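Local atomic coordinates of putative aliphatic sulfonates-binding protein (Escherichia coli, PDB entry 2X26), a protein that probably serves as the periplasmic binding component of an ABC transport system that imports aliphatic sulfonates. Residues R217-R220 against E221-I224; I224-L227 against A228-G232; I238-Y241 against L242-P246; I158-P161 against Y162-A166; G8-K11 against G12-G15. One frame throughout, in Å; residues are numbered along the deposited sequence.

Interaction 1: residues R217-R220 against E221-I224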
loop_
_atom_site.group_PDB
_atom_site.type_symbol
_atom_site.label_atom_id
_atom_site.label_comp_id
_atom_site.label_asym_id
_atom_site.label_seq_id
_atom_site.Cartn_x
_atom_site.Cartn_y
_atom_site.Cartn_z
ATOM N N ARG A 217 11.812 13.256 -4.493
ATOM C CA ARG A 217 12.410 13.768 -5.737
ATOM C C ARG A 217 13.099 15.110 -5.523
ATOM O O ARG A 217 14.220 15.342 -6.014
ATOM C CB ARG A 217 11.373 13.880 -6.859
ATOM C CG ARG A 217 11.953 14.358 -8.181
ATOM C CD ARG A 217 10.869 14.540 -9.237
ATOM N NE ARG A 217 11.427 14.837 -10.559
ATOM C CZ ARG A 217 10.783 14.589 -11.697
ATOM N NH1 ARG A 217 9.576 14.034 -11.661
ATOM N NH2 ARG A 217 11.337 14.881 -12.869
ATOM N N SER A 218 12.458 16.020 -4.793
ATOM C CA SER A 218 13.029 17.388 -4.677
ATOM C C SER A 218 14.169 17.465 -3.666
ATOM O O SER A 218 15.039 18.314 -3.789
ATOM C CB SER A 218 11.942 18.417 -4.340
ATOM O OG SER A 218 11.368 18.065 -3.077
ATOM N N GLN A 219 14.172 16.539 -2.711
ATOM C CA GLN A 219 15.213 16.455 -1.689
ATOM C C GLN A 219 15.666 14.989 -1.629
ATOM O O GLN A 219 15.590 14.308 -0.581
ATOM C CB GLN A 219 14.711 16.972 -0.310
ATOM C CG GLN A 219 14.701 18.496 -0.138
ATOM C CD GLN A 219 13.818 18.972 1.030
ATOM O OE1 GLN A 219 13.867 18.432 2.125
ATOM N NE2 GLN A 219 13.005 19.985 0.778
ATOM N N ARG A 220 16.153 14.484 -2.762
ATOM C CA ARG A 220 16.506 13.050 -2.849
ATOM C C ARG A 220 17.620 12.648 -1.874
ATOM O O ARG A 220 17.530 11.622 -1.222
ATOM C CB ARG A 220 16.910 12.714 -4.314
ATOM C CG ARG A 220 17.125 11.210 -4.537
ATOM C CD ARG A 220 17.491 10.975 -5.969
ATOM N NE ARG A 220 18.162 9.695 -6.175
ATOM C CZ ARG A 220 17.533 8.582 -6.508
ATOM N NH1 ARG A 220 16.185 8.573 -6.607
ATOM N NH2 ARG A 220 18.246 7.483 -6.698
ATOM N N GLU A 221 18.687 13.443 -1.768
ATOM C CA GLU A 221 19.761 13.085 -0.852
ATOM C C GLU A 221 19.278 12.926 0.599
ATOM O O GLU A 221 19.602 11.929 1.271
ATOM C CB GLU A 221 20.876 14.148 -0.905
ATOM C CG GLU A 221 22.070 13.864 -0.023
ATOM C CD GLU A 221 23.093 15.035 0.025
ATOM O OE1 GLU A 221 22.767 16.204 -0.314
ATOM O OE2 GLU A 221 24.242 14.812 0.460
ATOM N N GLN A 222 18.515 13.916 1.055
ATOM C CA GLN A 222 18.009 13.930 2.430
ATOM C C GLN A 222 17.037 12.773 2.620
ATOM O O GLN A 222 17.068 12.092 3.665
ATOM C CB GLN A 222 17.308 15.240 2.699
ATOM C CG GLN A 222 16.464 15.248 3.943
ATOM C CD GLN A 222 15.667 16.536 4.087
ATOM O OE1 GLN A 222 14.635 16.742 3.411
ATOM N NE2 GLN A 222 16.147 17.416 4.955
ATOM N N SER A 223 16.199 12.536 1.611
ATOM C CA SER A 223 15.164 11.496 1.746
ATOM C C SER A 223 15.825 10.078 1.745
ATOM O O SER A 223 15.418 9.154 2.471
ATOM C CB SER A 223 14.140 11.629 0.621
ATOM O OG SER A 223 13.439 12.864 0.665
ATOM N N ILE A 224 16.904 9.922 0.981
ATOM C CA ILE A 224 17.592 8.630 0.967
ATOM C C ILE A 224 18.213 8.358 2.340
ATOM O O ILE A 224 18.113 7.225 2.867
ATOM C CB ILE A 224 18.669 8.570 -0.170
ATOM C CG1 ILE A 224 17.955 8.352 -1.508
ATOM C CG2 ILE A 224 19.742 7.480 0.178
ATOM C CD1 ILE A 224 18.929 8.545 -2.736
#
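R220 and I224 sit one turn apart on helix 220-231, and their side chains lie aslant to one another. The methyl CD1 of I224 lies over one face of the R220 guanidinium, and R220 NE is 3.7 Å from it. The same methyl also meets the aliphatic part of the arginine, with R220 CG 3.7 Å from I224 CD1. R220 has its CG anti to the backbone N (chi1 -173°), and an extended chain up to NE carries the flat group past the isoleucine. Its charged end goes on to D243 of helix 235-243, with which NH1 forms a salt bridge.

At the start of the helix, S223 turns back toward Q219, the N-cap residue. With chi1 at -63°, OG stands beside its own backbone N, and both reach the same carbonyl. S223 N is 2.9 Å from Q219 O and comes in almost end-on. S223 OG, also 2.9 Å from Q219 O, approaches from above the carbonyl plane. The backbone bond from I224 N to R220 O completes the first turn. Two donors thus hold the Q219 carbonyl where helix 199-218 gives way to the next helix, while I224 offers the R220 cation an apolar cover and leaves its charge to D243.

Interaction 2: residues I224-L227 against A228-G232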
loop_
_atom_site.group_PDB
_atom_site.type_symbol
_atom_site.label_atom_id
_atom_site.label_comp_id
_atom_site.label_asym_id
_atom_site.label_seq_id
_atom_site.Cartn_x
_atom_site.Cartn_y
_atom_site.Cartn_z
ATOM N N ILE A 224 16.904 9.922 0.981
ATOM C CA ILE A 224 17.592 8.630 0.967
ATOM C C ILE A 224 18.213 8.358 2.340
ATOM O O ILE A 224 18.113 7.225 2.867
ATOM C CB ILE A 224 18.669 8.570 -0.170
ATOM C CG1 ILE A 224 17.955 8.352 -1.508
ATOM C CG2 ILE A 224 19.742 7.480 0.178
ATOM C CD1 ILE A 224 18.929 8.545 -2.736
ATOM N N ALA A 225 18.802 9.381 2.939
ATOM C CA ALA A 225 19.394 9.228 4.253
ATOM C C ALA A 225 18.323 8.856 5.296
ATOM O O ALA A 225 18.506 7.922 6.112
ATOM C CB ALA A 225 20.111 10.516 4.642
ATOM N N LEU A 226 17.175 9.539 5.225
ATOM C CA LEU A 226 16.055 9.258 6.129
ATOM C C LEU A 226 15.580 7.821 6.018
ATOM O O LEU A 226 15.500 7.110 7.021
ATOM C CB LEU A 226 14.912 10.222 5.866
ATOM C CG LEU A 226 13.659 9.798 6.606
ATOM C CD1 LEU A 226 13.827 10.089 8.097
ATOM C CD2 LEU A 226 12.473 10.509 5.993
ATOM N N LEU A 227 15.293 7.367 4.798
ATOM C CA LEU A 227 14.696 6.052 4.585
ATOM C C LEU A 227 15.746 4.944 4.804
ATOM O O LEU A 227 15.403 3.844 5.247
ATOM C CB LEU A 227 14.106 6.004 3.160
ATOM C CG LEU A 227 12.892 6.891 2.886
ATOM C CD1 LEU A 227 12.578 6.894 1.373
ATOM C CD2 LEU A 227 11.644 6.407 3.703
ATOM N N ALA A 228 17.045 5.234 4.583
ATOM C CA ALA A 228 18.063 4.241 4.896
ATOM C C ALA A 228 17.995 3.985 6.400
ATOM O O ALA A 228 18.096 2.840 6.828
ATOM C CB ALA A 228 19.470 4.723 4.466
ATOM N N LYS A 229 17.821 5.045 7.191
ATOM C CA LYS A 229 17.757 4.923 8.645
ATOM C C LYS A 229 16.502 4.170 9.100
ATOM O O LYS A 229 16.599 3.233 9.884
ATOM C CB LYS A 229 17.753 6.324 9.269
ATOM C CG LYS A 229 17.754 6.309 10.785
ATOM C CD LYS A 229 18.005 7.738 11.354
ATOM C CE LYS A 229 19.132 8.476 10.603
ATOM N NZ LYS A 229 19.598 9.686 11.376
ATOM N N THR A 230 15.347 4.602 8.600
ATOM C CA THR A 230 14.014 4.082 9.054
ATOM C C THR A 230 13.812 2.646 8.565
ATOM O O THR A 230 13.303 1.765 9.300
ATOM C CB THR A 230 12.835 5.014 8.625
ATOM O OG1 THR A 230 12.798 5.140 7.194
ATOM C CG2 THR A 230 12.909 6.421 9.277
ATOM N N MET A 231 14.277 2.345 7.361
ATOM C CA MET A 231 14.158 0.991 6.868
ATOM C C MET A 231 15.259 0.091 7.334
ATOM O O MET A 231 15.118 -1.122 7.244
ATOM C CB MET A 231 14.105 0.948 5.330
ATOM C CG MET A 231 12.859 1.605 4.826
ATOM S SD MET A 231 12.724 1.227 3.058
ATOM C CE MET A 231 11.174 1.934 2.642
ATOM N N GLY A 232 16.368 0.683 7.801
ATOM C CA GLY A 232 17.539 -0.080 8.182
ATOM C C GLY A 232 18.260 -0.734 7.024
ATOM O O GLY A 232 18.705 -1.893 7.133
#
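T230 packs against L226 and L227 on the last turns of helix 220-231, the close side of this contact. Its OG1 lies 3.4 Å from L227 CA. Its methyl CG2 meets L226 CD1 at 4.0 Å. The hydroxyl sits between the backbone N and the carbonyl carbon (chi1 60°), which turns it back along the helix. There OG1 is 3.3 Å from L226 O, a weak hydrogen bond at most, its proton having another acceptor within reach. The firmer bond to that oxygen is from T230 N, 3.0 Å from L226 O and in the carbonyl plane. A valine here would probably lose the weak hydroxyl contact and leave the L226 carbonyl to the T230 backbone N.

L227 is buried and touches V17 and L18 of helix 14-21, and A228 meets I238 of helix 235-243. The other side is looser. A225 and K229 are exposed and joined through the backbone, K229 N lying 3.1 Å from A225 O, and the lysine chain leads away. G232, with positive phi, is the C' residue of a Schellman motif that ends the helix. Main-chain bonds thus run all along this helix, and apolar side chains add their contacts on the side that faces the neighbouring helices.

Interaction 3: residues I238-Y241 against L242-P246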
loop_
_atom_site.group_PDB
_atom_site.type_symbol
_atom_site.label_atom_id
_atom_site.label_comp_id
_atom_site.label_asym_id
_atom_site.label_seq_id
_atom_site.Cartn_x
_atom_site.Cartn_y
_atom_site.Cartn_z
ATOM N N ILE A 238 18.294 1.916 -1.019
ATOM C CA ILE A 238 17.225 2.955 -0.987
ATOM C C ILE A 238 17.206 3.711 -2.321
ATOM O O ILE A 238 16.107 4.042 -2.821
ATOM C CB ILE A 238 17.432 3.950 0.152
ATOM C CG1 ILE A 238 17.416 3.218 1.507
ATOM C CG2 ILE A 238 16.368 5.066 0.147
ATOM C CD1 ILE A 238 16.183 2.359 1.705
ATOM N N ALA A 239 18.384 4.019 -2.860
ATOM C CA ALA A 239 18.455 4.720 -4.152
ATOM C C ALA A 239 17.722 3.916 -5.251
ATOM O O ALA A 239 16.917 4.468 -6.003
ATOM C CB ALA A 239 19.902 4.962 -4.562
ATOM N N SER A 240 18.049 2.618 -5.349
ATOM C CA SER A 240 17.408 1.674 -6.281
ATOM C C SER A 240 15.910 1.608 -6.002
ATOM O O SER A 240 15.086 1.676 -6.930
ATOM C CB SER A 240 18.030 0.295 -6.092
ATOM O OG SER A 240 17.537 -0.661 -7.028
ATOM N N TYR A 241 15.550 1.481 -4.726
ATOM C CA TYR A 241 14.158 1.455 -4.332
ATOM C C TYR A 241 13.355 2.675 -4.834
ATOM O O TYR A 241 12.251 2.516 -5.422
ATOM C CB TYR A 241 14.086 1.408 -2.801
ATOM C CG TYR A 241 12.715 1.446 -2.231
ATOM C CD1 TYR A 241 11.992 0.288 -2.053
ATOM C CD2 TYR A 241 12.130 2.656 -1.873
ATOM C CE1 TYR A 241 10.674 0.336 -1.525
ATOM C CE2 TYR A 241 10.856 2.717 -1.338
ATOM C CZ TYR A 241 10.143 1.572 -1.163
ATOM O OH TYR A 241 8.902 1.666 -0.594
ATOM N N LEU A 242 13.897 3.880 -4.651
ATOM C CA LEU A 242 13.206 5.099 -5.131
ATOM C C LEU A 242 13.153 5.146 -6.654
ATOM O O LEU A 242 12.134 5.583 -7.240
ATOM C CB LEU A 242 13.918 6.353 -4.577
ATOM C CG LEU A 242 13.787 6.567 -3.062
ATOM C CD1 LEU A 242 14.526 7.911 -2.825
ATOM C CD2 LEU A 242 12.309 6.701 -2.604
ATOM N N ASP A 243 14.209 4.656 -7.314
ATOM C CA ASP A 243 14.246 4.630 -8.771
ATOM C C ASP A 243 13.169 3.681 -9.403
ATOM O O ASP A 243 12.887 3.790 -10.596
ATOM C CB ASP A 243 15.635 4.230 -9.243
ATOM C CG ASP A 243 16.647 5.330 -9.077
ATOM O OD1 ASP A 243 16.208 6.502 -8.904
ATOM O OD2 ASP A 243 17.881 5.029 -9.159
ATOM N N HIS A 244 12.608 2.755 -8.635
ATOM C CA HIS A 244 11.575 1.863 -9.183
ATOM C C HIS A 244 10.168 2.422 -8.977
ATOM O O HIS A 244 9.196 1.735 -9.295
ATOM C CB HIS A 244 11.662 0.465 -8.565
ATOM C CG HIS A 244 12.996 -0.179 -8.745
ATOM N ND1 HIS A 244 13.575 -0.972 -7.776
ATOM C CD2 HIS A 244 13.874 -0.133 -9.777
ATOM C CE1 HIS A 244 14.750 -1.397 -8.209
ATOM N NE2 HIS A 244 14.956 -0.903 -9.424
ATOM N N ARG A 245 10.053 3.640 -8.432
ATOM C CA ARG A 245 8.725 4.225 -8.144
ATOM C C ARG A 245 8.369 5.293 -9.139
ATOM O O ARG A 245 9.263 6.067 -9.584
ATOM C CB ARG A 245 8.744 4.912 -6.787
ATOM C CG ARG A 245 8.994 3.916 -5.646
ATOM C CD ARG A 245 9.187 4.735 -4.396
ATOM N NE ARG A 245 7.902 5.046 -3.775
ATOM C CZ ARG A 245 7.416 6.260 -3.511
ATOM N NH1 ARG A 245 8.056 7.386 -3.877
ATOM N NH2 ARG A 245 6.228 6.320 -2.874
ATOM N N PRO A 246 7.102 5.328 -9.548
ATOM C CA PRO A 246 6.684 6.430 -10.402
ATOM C C PRO A 246 6.456 7.689 -9.548
ATOM O O PRO A 246 6.417 7.600 -8.319
ATOM C CB PRO A 246 5.319 5.927 -10.940
ATOM C CG PRO A 246 4.767 5.171 -9.833
ATOM C CD PRO A 246 5.965 4.445 -9.199
HETATM O O HOH W 1 7.031 2.883 -2.384
#
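H244 folds back against S240 at the end of helix 235-243. S240 O lies over the centre of the imidazole, 3.1 Å above its plane, and so covers one face without bonding to it. S240 OG lies beside the ring, 3.1 Å from H244 CE1, and is hydrogen-bonded to S164 OG. The hydrogen bond of the imidazole runs from ND1 to D160 OD2. The imidazole also stacks with the ring of Y163. An alanine in place of H244 would probably leave the D160 carboxylate without this partner and Y163 without its stacking mate.

Among the backbone bonds, L242 N, 2.9 Å from I238 O, and D243 N, bonded to A239 O, follow the i to i+4 pattern. The pattern then tightens. H244 N is 3.2 Å from Y241 O, coming from above the carbonyl plane, and its bond to S240 O is weak. R245 N bonds to L242 O.

Apolar contacts gather round L242. Its CG is 4.4 Å from I238 CG2, and its CD2 is 4.1 Å from Y241 CD2.

R245 CD meets the Y241 ring obliquely, 4.0 Å from Y241 CE2. The ring and guanidinium planes are 9° apart, and the arginine chain bends at chi3 (86°).

A water joins the two polar ends. It accepts from R245 NE at 2.7 Å and also hydrogen-bonds Y241 OH. R245 NH2 forms a salt bridge with D213 and also binds a glycerol, probably from the crystallisation liquor. The arrangement is a helix C-terminus: i to i+4 bonds give way to the i to i+3 bonds of H244 and R245.

Interaction 4: residues I158-P161 against Y162-A166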
loop_
_atom_site.group_PDB
_atom_site.type_symbol
_atom_site.label_atom_id
_atom_site.label_comp_id
_atom_site.label_asym_id
_atom_site.label_seq_id
_atom_site.Cartn_x
_atom_site.Cartn_y
_atom_site.Cartn_z
ATOM N N ILE A 158 8.778 -11.418 -5.502
ATOM C CA ILE A 158 8.975 -10.555 -4.326
ATOM C C ILE A 158 8.861 -9.073 -4.656
ATOM O O ILE A 158 8.950 -8.667 -5.824
ATOM C CB ILE A 158 10.392 -10.878 -3.665
ATOM C CG1 ILE A 158 10.535 -10.255 -2.251
ATOM C CG2 ILE A 158 11.520 -10.510 -4.604
ATOM C CD1 ILE A 158 9.510 -10.769 -1.233
ATOM N N TRP A 159 8.605 -8.261 -3.617
ATOM C CA TRP A 159 8.477 -6.821 -3.734
ATOM C C TRP A 159 9.729 -6.076 -3.237
ATOM O O TRP A 159 10.633 -6.664 -2.631
ATOM C CB TRP A 159 7.242 -6.343 -2.963
ATOM C CG TRP A 159 7.205 -6.773 -1.522
ATOM C CD1 TRP A 159 7.651 -6.085 -0.451
ATOM C CD2 TRP A 159 6.650 -8.015 -1.008
ATOM N NE1 TRP A 159 7.422 -6.806 0.722
ATOM C CE2 TRP A 159 6.792 -7.987 0.397
ATOM C CE3 TRP A 159 6.000 -9.114 -1.609
ATOM C CZ2 TRP A 159 6.340 -9.044 1.236
ATOM C CZ3 TRP A 159 5.531 -10.156 -0.767
ATOM C CH2 TRP A 159 5.730 -10.121 0.615
ATOM N N ASP A 160 9.789 -4.790 -3.540
ATOM C CA ASP A 160 10.854 -3.917 -3.014
ATOM C C ASP A 160 10.557 -3.612 -1.539
ATOM O O ASP A 160 9.390 -3.374 -1.160
ATOM C CB ASP A 160 10.841 -2.623 -3.828
ATOM C CG ASP A 160 12.089 -2.396 -4.639
ATOM O OD1 ASP A 160 13.132 -3.044 -4.342
ATOM O OD2 ASP A 160 12.029 -1.456 -5.517
ATOM N N PRO A 161 11.596 -3.487 -0.713
ATOM C CA PRO A 161 13.031 -3.367 -1.072
ATOM C C PRO A 161 13.835 -4.679 -1.126
ATOM O O PRO A 161 15.040 -4.642 -1.399
ATOM C CB PRO A 161 13.575 -2.516 0.095
ATOM C CG PRO A 161 12.793 -3.079 1.300
ATOM C CD PRO A 161 11.367 -3.029 0.681
ATOM N N TYR A 162 13.196 -5.821 -0.899
ATOM C CA TYR A 162 13.895 -7.096 -1.011
ATOM C C TYR A 162 14.479 -7.246 -2.412
ATOM O O TYR A 162 15.574 -7.775 -2.579
ATOM C CB TYR A 162 12.932 -8.268 -0.797
ATOM C CG TYR A 162 12.326 -8.332 0.600
ATOM C CD1 TYR A 162 10.996 -8.010 0.804
ATOM C CD2 TYR A 162 13.073 -8.748 1.690
ATOM C CE1 TYR A 162 10.420 -8.065 2.065
ATOM C CE2 TYR A 162 12.499 -8.803 2.982
ATOM C CZ TYR A 162 11.153 -8.473 3.128
ATOM O OH TYR A 162 10.548 -8.563 4.368
ATOM N N TYR A 163 13.680 -6.831 -3.389
ATOM C CA TYR A 163 14.059 -6.906 -4.782
ATOM C C TYR A 163 15.369 -6.123 -4.951
ATOM O O TYR A 163 16.358 -6.700 -5.430
ATOM C CB TYR A 163 12.930 -6.362 -5.667
ATOM C CG TYR A 163 13.350 -5.844 -7.024
ATOM C CD1 TYR A 163 14.381 -6.474 -7.742
ATOM C CD2 TYR A 163 12.701 -4.757 -7.613
ATOM C CE1 TYR A 163 14.784 -6.006 -8.993
ATOM C CE2 TYR A 163 13.088 -4.297 -8.877
ATOM C CZ TYR A 163 14.128 -4.913 -9.550
ATOM O OH TYR A 163 14.489 -4.424 -10.804
ATOM N N SER A 164 15.389 -4.867 -4.520
ATOM C CA SER A 164 16.559 -4.029 -4.757
ATOM C C SER A 164 17.738 -4.596 -3.994
ATOM O O SER A 164 18.871 -4.566 -4.500
ATOM C CB SER A 164 16.357 -2.582 -4.351
ATOM O OG SER A 164 15.430 -1.889 -5.217
ATOM N N ALA A 165 17.490 -5.125 -2.795
ATOM C CA ALA A 165 18.609 -5.688 -2.013
ATOM C C ALA A 165 19.252 -6.885 -2.739
ATOM O O ALA A 165 20.494 -6.998 -2.779
ATOM C CB ALA A 165 18.149 -6.075 -0.599
ATOM N N ALA A 166 18.417 -7.769 -3.303
ATOM C CA ALA A 166 18.886 -8.953 -4.031
ATOM C C ALA A 166 19.612 -8.523 -5.302
ATOM O O ALA A 166 20.662 -9.082 -5.667
ATOM C CB ALA A 166 17.705 -9.851 -4.391
#
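Y162 begins helix 162-169 and lies against I158 and W159 of the preceding strand. Its CB is 3.4 Å from I158 CG1, and the two side chains cross at about a right angle. The ring turns its edge to the face of the W159 five-membered ring in an offset edge-to-face pair, with centroids 5.3 Å apart and planes at 79°. Y162 CE1 comes within 3.5 Å of W159 NE1. With CG between its own N and carbonyl carbon (chi1 54°), W159 lays its indole beside Y162, pointing the same way, and its face meets the tyrosine edge.

Y163 follows. Its N is 3.1 Å from W159 O, above the carbonyl plane. Its ring lies near the D160 carboxylate, their planes 26° apart.

S164 grips D160 twice. S164 OG, 2.7 Å from D160 OD1, is received on the syn lone pair of that oxygen. S164 N is 2.9 Å from the same D160 OD1 and meets it nearly along the C-O bond. A165 N then bonds to P161 O, 2.9 Å away. P161 itself follows a cis peptide bond.

One carboxylate oxygen thus takes two donors from the first turn of the helix, which would favour a charged D160, while OD2 is turned to helix 235-243 and its H244.

Interaction 5: residues G8-K11 against G12-G15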
loop_
_atom_site.group_PDB
_atom_site.type_symbol
_atom_site.label_atom_id
_atom_site.label_comp_id
_atom_site.label_asym_id
_atom_site.label_seq_id
_atom_site.Cartn_x
_atom_site.Cartn_y
_atom_site.Cartn_z
ATOM N N GLY A 8 -1.965 4.622 11.026
ATOM C CA GLY A 8 -1.220 3.356 10.829
ATOM C C GLY A 8 -0.359 3.437 9.595
ATOM O O GLY A 8 -0.862 3.729 8.507
ATOM N N TYR A 9 0.925 3.163 9.743
ATOM C CA TYR A 9 1.837 3.250 8.554
ATOM C C TYR A 9 2.773 2.034 8.548
ATOM O O TYR A 9 2.907 1.357 9.568
ATOM C CB TYR A 9 2.643 4.554 8.585
ATOM C CG TYR A 9 3.750 4.635 9.658
ATOM C CD1 TYR A 9 5.104 4.420 9.302
ATOM C CD2 TYR A 9 3.452 4.923 10.980
ATOM C CE1 TYR A 9 6.088 4.479 10.253
ATOM C CE2 TYR A 9 4.458 4.993 11.966
ATOM C CZ TYR A 9 5.775 4.804 11.563
ATOM O OH TYR A 9 6.784 4.857 12.489
ATOM N N GLN A 10 3.423 1.788 7.401
ATOM C CA GLN A 10 4.428 0.735 7.286
ATOM C C GLN A 10 5.723 1.412 6.859
ATOM O O GLN A 10 5.723 2.569 6.413
ATOM C CB GLN A 10 3.996 -0.286 6.258
ATOM C CG GLN A 10 2.614 -0.962 6.623
ATOM C CD GLN A 10 2.181 -1.939 5.543
ATOM O OE1 GLN A 10 2.899 -2.926 5.255
ATOM N NE2 GLN A 10 1.012 -1.688 4.937
ATOM N N LYS A 11 6.821 0.727 7.051
ATOM C CA LYS A 11 8.120 1.307 6.630
ATOM C C LYS A 11 8.142 1.819 5.205
ATOM O O LYS A 11 8.822 2.822 4.912
ATOM C CB LYS A 11 9.225 0.286 6.855
ATOM C CG LYS A 11 9.594 0.100 8.263
ATOM C CD LYS A 11 10.693 -0.955 8.300
ATOM C CE LYS A 11 11.043 -1.343 9.721
ATOM N NZ LYS A 11 11.538 -0.173 10.484
ATOM N N GLY A 12 7.424 1.142 4.313
ATOM C CA GLY A 12 7.343 1.508 2.892
ATOM C C GLY A 12 6.210 2.426 2.513
ATOM O O GLY A 12 6.013 2.696 1.301
ATOM N N SER A 13 5.493 2.974 3.514
ATOM C CA SER A 13 4.422 3.947 3.259
ATOM C C SER A 13 5.142 5.303 3.115
ATOM O O SER A 13 5.194 6.077 4.062
ATOM C CB SER A 13 3.437 4.039 4.432
ATOM O OG SER A 13 2.847 2.761 4.686
ATOM N N ILE A 14 5.730 5.552 1.932
ATOM C CA ILE A 14 6.692 6.675 1.785
ATOM C C ILE A 14 6.125 8.016 2.108
ATOM O O ILE A 14 6.762 8.768 2.836
ATOM C CB ILE A 14 7.286 6.663 0.375
ATOM C CG1 ILE A 14 8.011 5.330 0.137
ATOM C CG2 ILE A 14 8.204 7.901 0.171
ATOM C CD1 ILE A 14 9.044 4.867 1.296
ATOM N N GLY A 15 4.916 8.298 1.607
ATOM C CA GLY A 15 4.252 9.600 1.884
ATOM C C GLY A 15 4.104 9.788 3.408
ATOM O O GLY A 15 4.453 10.861 3.972
#
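A type I beta turn runs from Q10 to S13, closed by a fairly straight bond (164° at the hydrogen) from S13 N, 2.9 Å from Q10 O and well above the plane of that carbonyl.

The S13 side chain closes the same loop from the other direction. Its OG accepts from Q10 N at 2.9 Å, again nearly straight at 158°. The hydroxyl stands beside the serine's own N and anti to its carbonyl carbon (chi1 -59°), which turns it toward the Q10 backbone. It also touches the glutamine chain, with Q10 CB 3.6 Å from S13 OG. Between S13 and Q10 there are thus two bonds, one for each direction.

The turn links strand 4-9 to helix 14-21. S13 sits at the N-cap position of that helix, although its side chain makes no capping bond, and is the centre of an inverse gamma turn. This is the strand-to-helix connection of an alpha/beta domain, in a protein of the periplasmic binding protein class. A bound glycerol, probably from the crystallisation liquor, lies near: G12 O is hydrogen-bonded to it.

S13 OG also hydrogen-bonds S58 OG, and Q10 NE2 reaches S58 O. K11 NZ is hydrogen-bonded to T230 O of helix 220-231. I14 CD1 lies 4.2 Å from K11 O, and the I14 side chain packs on L227 and M231 of helix 220-231.

From the N terminus, interaction 5 comes first and turns strand 4-9 into helix 14-21. Interaction 4 follows much later, where strand 155-159 of the other sheet enters helix 162-169. Interactions 1 and 2 share I224 and run along helix 220-231; interaction 3 ends the next helix, 235-243. Each is a local closure, and apart from the overlap of 1 and 2 they stand in series, with no crossing. Space brings them together. Interaction 3 touches all four others, joining helix 220-231, the strand-to-helix turn of 158-166 and the turn of 8-15. Interaction 5 also meets interaction 2. Interactions 1 and 4 do not touch, with centres about 20 Å apart.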